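Local coordinates for PTS-dependent dihydroxyacetone kinase operon regulatory protein (PDB 4LRZ) that activates transcription of the dhaKLM operon from a sigma-70 promoter and represses its own expression, this chain being its N-terminal, probably sensory, part, at residues Pro70-Leu75 and Pro91-Gln96; Ala82-Arg87 and Phe102-Tyr107. One frame throughout, in Å; residues are numbered along the deposited sequence.

Interaction 1 (Pro70-Leu75 and Pro91-Gln96)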
loop_
_atom_site.group_PDB
_atom_site.type_symbol
_atom_site.label_atom_id
_atom_site.label_comp_id
_atom_site.label_asym_id
_atom_site.label_seq_id
_atom_site.Cartn_x
_atom_site.Cartn_y
_atom_site.Cartn_z
ATOM N N PRO F 70 25.673 12.460 -10.542
ATOM C CA PRO F 70 25.985 13.866 -10.229
ATOM C C PRO F 70 25.042 14.862 -10.906
ATOM O O PRO F 70 24.657 14.671 -12.073
ATOM C CB PRO F 70 27.397 14.054 -10.792
ATOM C CG PRO F 70 27.556 12.925 -11.874
ATOM C CD PRO F 70 26.344 12.025 -11.789
ATOM N N ARG F 71 24.699 15.913 -10.165
ATOM C CA ARG F 71 23.690 16.869 -10.545
ATOM C C ARG F 71 23.672 17.976 -9.474
ATOM O O ARG F 71 23.782 17.685 -8.290
ATOM C CB ARG F 71 22.337 16.167 -10.629
ATOM C CG ARG F 71 21.186 17.087 -10.494
ATOM C CD ARG F 71 19.918 16.658 -11.210
ATOM N NE ARG F 71 19.252 17.885 -11.682
ATOM C CZ ARG F 71 17.949 18.054 -11.828
ATOM N NH1 ARG F 71 17.087 17.078 -11.516
ATOM N NH2 ARG F 71 17.508 19.206 -12.288
ATOM N N GLU F 72 23.577 19.236 -9.879
ATOM C CA GLU F 72 23.429 20.350 -8.913
ATOM C C GLU F 72 21.969 20.501 -8.493
ATOM O O GLU F 72 21.212 21.233 -9.131
ATOM C CB GLU F 72 23.937 21.671 -9.510
ATOM C CG GLU F 72 25.479 21.807 -9.639
ATOM C CD GLU F 72 25.919 23.017 -10.483
ATOM O OE1 GLU F 72 26.447 22.787 -11.599
ATOM O OE2 GLU F 72 25.752 24.195 -10.053
ATOM N N CYS F 73 21.559 19.783 -7.449
ATOM C CA CYS F 73 20.196 19.879 -6.993
ATOM C C CYS F 73 20.052 19.423 -5.548
ATOM O O CYS F 73 20.959 18.850 -4.980
ATOM C CB CYS F 73 19.231 19.092 -7.891
ATOM S SG CYS F 73 19.175 17.337 -7.521
ATOM N N ALA F 74 18.897 19.698 -4.965
ATOM C CA ALA F 74 18.634 19.373 -3.582
ATOM C C ALA F 74 17.224 18.865 -3.534
ATOM O O ALA F 74 16.347 19.306 -4.299
ATOM C CB ALA F 74 18.763 20.622 -2.738
ATOM N N LEU F 75 16.984 17.980 -2.589
ATOM C CA LEU F 75 15.651 17.445 -2.381
ATOM C C LEU F 75 15.253 17.787 -0.931
ATOM O O LEU F 75 16.103 17.709 -0.015
ATOM C CB LEU F 75 15.675 15.939 -2.628
ATOM C CG LEU F 75 16.021 15.468 -4.061
ATOM C CD1 LEU F 75 16.601 14.031 -4.103
ATOM C CD2 LEU F 75 14.804 15.540 -4.953
ATOM N N PRO F 91 25.948 18.399 -1.994
ATOM C CA PRO F 91 26.573 19.212 -0.920
ATOM C C PRO F 91 26.657 20.730 -1.227
ATOM O O PRO F 91 26.150 21.588 -0.436
ATOM C CB PRO F 91 27.967 18.581 -0.756
ATOM C CG PRO F 91 27.810 17.128 -1.245
ATOM C CD PRO F 91 26.666 17.120 -2.248
ATOM N N GLN F 92 27.233 21.064 -2.375
ATOM C CA GLN F 92 27.324 22.455 -2.823
ATOM C C GLN F 92 25.948 23.153 -2.958
ATOM O O GLN F 92 25.769 24.318 -2.558
ATOM C CB GLN F 92 28.093 22.532 -4.140
ATOM C CG GLN F 92 28.248 23.974 -4.728
ATOM C CD GLN F 92 28.794 23.969 -6.172
ATOM O OE1 GLN F 92 29.980 24.214 -6.400
ATOM N NE2 GLN F 92 27.927 23.662 -7.139
ATOM N N THR F 93 24.979 22.443 -3.522
ATOM C CA THR F 93 23.683 23.039 -3.753
ATOM C C THR F 93 23.037 23.273 -2.380
ATOM O O THR F 93 22.515 24.341 -2.116
ATOM C CB THR F 93 22.864 22.198 -4.749
ATOM O OG1 THR F 93 23.637 22.023 -5.943
ATOM C CG2 THR F 93 21.582 22.854 -5.125
ATOM N N LEU F 94 23.158 22.301 -1.494
ATOM C CA LEU F 94 22.694 22.411 -0.121
ATOM C C LEU F 94 23.372 23.534 0.623
ATOM O O LEU F 94 22.702 24.216 1.408
ATOM C CB LEU F 94 22.895 21.124 0.655
ATOM C CG LEU F 94 21.938 20.026 0.194
ATOM C CD1 LEU F 94 22.326 18.623 0.742
ATOM C CD2 LEU F 94 20.506 20.436 0.550
ATOM N N GLN F 95 24.665 23.758 0.389
ATOM C CA GLN F 95 25.256 24.925 1.031
ATOM C C GLN F 95 24.724 26.243 0.459
ATOM O O GLN F 95 24.480 27.159 1.234
ATOM C CB GLN F 95 26.807 24.888 1.168
ATOM C CG GLN F 95 27.639 25.314 -0.055
ATOM C CD GLN F 95 27.801 26.843 -0.283
ATOM O OE1 GLN F 95 27.504 27.670 0.598
ATOM N NE2 GLN F 95 28.300 27.212 -1.484
ATOM N N GLN F 96 24.516 26.337 -0.857
ATOM C CA GLN F 96 23.928 27.552 -1.449
ATOM C C GLN F 96 22.497 27.861 -0.935
ATOM O O GLN F 96 22.166 29.010 -0.616
ATOM C CB GLN F 96 23.946 27.499 -2.971
ATOM C CG GLN F 96 25.347 27.345 -3.552
ATOM C CD GLN F 96 25.375 27.068 -5.060
ATOM O OE1 GLN F 96 24.337 26.868 -5.699
ATOM N NE2 GLN F 96 26.579 27.066 -5.636
HETATM O O HOH W 1 24.511 24.278 -7.066
#
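This contact belongs to the GAF domain, where the loop leading into strand 74-79 and the strand's first residues meet the first turns of helix 91-99. No direct hydrogen bond crosses between Pro70-Leu75 and Pro91-Gln96. One ordered water and a small apolar patch join them instead. Thr93 points at the Glu72-Cys73 backbone, just before the strand. Its CG2 is anti to the backbone N, so the methyl lies over the Cys73 backbone, with CG2 3.8 Å from Cys73 CA. OG1, beside its own backbone N, comes 3.4 Å from Glu72 C. OG1 also hydrogen-bonds to Asp90 just before the helix. The approach of Cys73 N to OG1 is too poorly angled to be a bond.

Glu72 is the centre of an inverse gamma turn. Its extended side chain runs alongside that of Gln92 in the same direction, with the carboxylate and amide planes 74° apart. Glu72 OE2 and Gln92 NE2 stay 3.7 Å apart and share the water. The water lies 2.7 Å from Thr93 OG1 and within bonding distance of Gln96 OE1 and Glu72 OE2. All three are placed as acceptors, but it can donate to only two at a time. Four side chains surround this water, the Gln92 bond being weak. At the other end, Ala74 CB meets the Leu94 branch CD2 at 3.7 Å.

Strand 74-79 continues between strands 84-89 and 157-166. Cys73 touches Trp65 of helix 51-66 and Cys165 of strand 157-166, while Leu94 also packs on Arg87 of strand 84-89.

Interaction 2 (Ala82-Arg87 and Phe102-Tyr107)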
loop_
_atom_site.group_PDB
_atom_site.type_symbol
_atom_site.label_atom_id
_atom_site.label_comp_id
_atom_site.label_asym_id
_atom_site.label_seq_id
_atom_site.Cartn_x
_atom_site.Cartn_y
_atom_site.Cartn_z
ATOM N N ALA F 82 4.683 23.832 5.513
ATOM C CA ALA F 82 5.870 24.278 4.803
ATOM C C ALA F 82 7.162 24.354 5.643
ATOM O O ALA F 82 8.067 25.121 5.315
ATOM C CB ALA F 82 5.622 25.607 4.152
ATOM N N CYS F 83 7.249 23.606 6.731
ATOM C CA CYS F 83 8.488 23.577 7.493
ATOM C C CYS F 83 9.403 22.482 6.951
ATOM O O CYS F 83 8.969 21.305 6.831
ATOM C CB CYS F 83 8.177 23.308 8.965
ATOM S SG CYS F 83 9.609 23.428 10.075
ATOM N N ILE F 84 10.652 22.854 6.609
ATOM C CA ILE F 84 11.632 21.886 6.093
ATOM C C ILE F 84 12.019 20.891 7.178
ATOM O O ILE F 84 12.564 21.263 8.218
ATOM C CB ILE F 84 12.879 22.549 5.530
ATOM C CG1 ILE F 84 12.513 23.389 4.314
ATOM C CG2 ILE F 84 13.873 21.469 5.097
ATOM C CD1 ILE F 84 13.660 23.987 3.622
ATOM N N LEU F 85 11.718 19.621 6.934
ATOM C CA LEU F 85 11.990 18.538 7.901
ATOM C C LEU F 85 13.355 17.853 7.628
ATOM O O LEU F 85 14.073 17.485 8.558
ATOM C CB LEU F 85 10.861 17.495 7.861
ATOM C CG LEU F 85 9.469 17.978 8.303
ATOM C CD1 LEU F 85 8.431 16.930 7.971
ATOM C CD2 LEU F 85 9.432 18.290 9.805
ATOM N N SER F 86 13.683 17.687 6.342
ATOM C CA SER F 86 14.935 17.040 5.922
ATOM C C SER F 86 15.372 17.515 4.542
ATOM O O SER F 86 14.536 17.860 3.691
ATOM C CB SER F 86 14.715 15.538 5.866
ATOM O OG SER F 86 15.932 14.829 6.090
ATOM N N ARG F 87 16.684 17.527 4.325
ATOM C CA ARG F 87 17.273 17.901 3.049
ATOM C C ARG F 87 18.345 16.887 2.626
ATOM O O ARG F 87 19.081 16.386 3.463
ATOM C CB ARG F 87 17.940 19.280 3.187
ATOM C CG ARG F 87 17.003 20.376 3.671
ATOM C CD ARG F 87 17.600 21.181 4.819
ATOM N NE ARG F 87 18.881 21.723 4.451
ATOM C CZ ARG F 87 20.045 21.249 4.879
ATOM N NH1 ARG F 87 20.097 20.218 5.743
ATOM N NH2 ARG F 87 21.151 21.829 4.455
ATOM N N PHE F 102 17.637 28.401 3.808
ATOM C CA PHE F 102 16.887 27.158 3.817
ATOM C C PHE F 102 17.676 26.088 4.570
ATOM O O PHE F 102 18.665 25.604 4.070
ATOM C CB PHE F 102 16.614 26.682 2.399
ATOM C CG PHE F 102 15.787 27.620 1.558
ATOM C CD1 PHE F 102 16.375 28.347 0.545
ATOM C CD2 PHE F 102 14.422 27.723 1.746
ATOM C CE1 PHE F 102 15.615 29.194 -0.285
ATOM C CE2 PHE F 102 13.654 28.556 0.931
ATOM C CZ PHE F 102 14.260 29.300 -0.086
ATOM N N ASN F 103 17.247 25.738 5.780
ATOM C CA ASN F 103 17.906 24.755 6.624
ATOM C C ASN F 103 16.797 23.894 7.172
ATOM O O ASN F 103 15.644 24.181 6.943
ATOM C CB ASN F 103 18.593 25.449 7.799
ATOM C CG ASN F 103 19.687 26.389 7.364
ATOM O OD1 ASN F 103 20.731 25.958 6.834
ATOM N ND2 ASN F 103 19.468 27.686 7.579
ATOM N N ASP F 104 17.139 22.849 7.919
ATOM C CA ASP F 104 16.139 22.098 8.675
ATOM C C ASP F 104 15.380 23.073 9.578
ATOM O O ASP F 104 15.981 23.907 10.241
ATOM C CB ASP F 104 16.778 21.018 9.548
ATOM C CG ASP F 104 17.352 19.878 8.752
ATOM O OD1 ASP F 104 18.062 19.073 9.367
ATOM O OD2 ASP F 104 17.136 19.783 7.530
ATOM N N GLY F 105 14.061 22.951 9.584
ATOM C CA GLY F 105 13.199 23.870 10.346
ATOM C C GLY F 105 12.816 25.219 9.766
ATOM O O GLY F 105 12.012 25.921 10.392
ATOM N N THR F 106 13.390 25.630 8.629
ATOM C CA THR F 106 12.989 26.874 7.965
ATOM C C THR F 106 11.569 26.697 7.420
ATOM O O THR F 106 11.284 25.676 6.749
ATOM C CB THR F 106 13.900 27.150 6.767
ATOM O OG1 THR F 106 15.215 27.443 7.234
ATOM C CG2 THR F 106 13.415 28.336 5.914
ATOM N N TYR F 107 10.692 27.650 7.719
ATOM C CA TYR F 107 9.346 27.714 7.127
ATOM C C TYR F 107 9.381 28.449 5.795
ATOM O O TYR F 107 10.001 29.493 5.685
ATOM C CB TYR F 107 8.368 28.451 8.062
ATOM C CG TYR F 107 8.130 27.768 9.375
ATOM C CD1 TYR F 107 7.131 26.814 9.487
ATOM C CD2 TYR F 107 8.885 28.102 10.527
ATOM C CE1 TYR F 107 6.858 26.193 10.698
ATOM C CE2 TYR F 107 8.633 27.486 11.760
ATOM C CZ TYR F 107 7.609 26.506 11.819
ATOM O OH TYR F 107 7.300 25.836 12.964
HETATM O O HOH W 2 19.945 23.278 2.483
HETATM O O HOH W 3 18.483 17.456 6.584
#
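At the start of strand 84-89, Ala82-Arg87 pairs with the loop Phe102-Tyr107 through a single beta bridge between Cys83 and Tyr107. The tight part is mostly backbone. Gly105 N donates to Ile84 O at 2.6 Å, in the carbonyl plane, and Ile84 N gives a nearly straight 2.9 Å bond to Thr106 O. Gly105 follows Asp104 in a type II turn, where a side chain would jam against the preceding carbonyl. Cys83 SG is anti to its backbone N and lies over one face of the Tyr107 ring, 4.1 Å from its centroid. Ile84 CB packs against Asn103 O at 3.5 Å.

The Arg87 side is looser. Asp104 OD2 lies at the guanidinium edge, near its plane, with carboxylate and guanidinium planes 80° apart. The salt bridge from Arg87 NH1 to Asp104 OD2 is weak at 3.5 Å. One water links Arg87 NE to Phe102 O; another joins Arg87 N and Asp104 OD2. An alanine here would remove the weak salt bridge and the NE-water-Phe102 O link, and would probably loosen the Asp104 flank. Two main-chain bonds probably fix the loop, while charge and water hold that flank less firmly.

Overall arrangement
Both interactions lie in the GAF domain, with centres about 15 Å apart, and reach the same antiparallel sheet. Their segments alternate along the chain: 70-75, 82-87, 91-96, then 102-107. Strand 74-79 leads to its sheet neighbour, strand 84-89, and the chain then enters helix 91-99 and the following loop. Interaction 1 sets the helix against the first strand. Interaction 2 brings the loop back to the second, an outermost strand within this chain. They touch where Leu94 CD2 packs on Arg87 CB at 3.9 Å. Together they join consecutive strand, strand, helix and loop at the 84-89 edge of the sheet, in what is probably the sensor region.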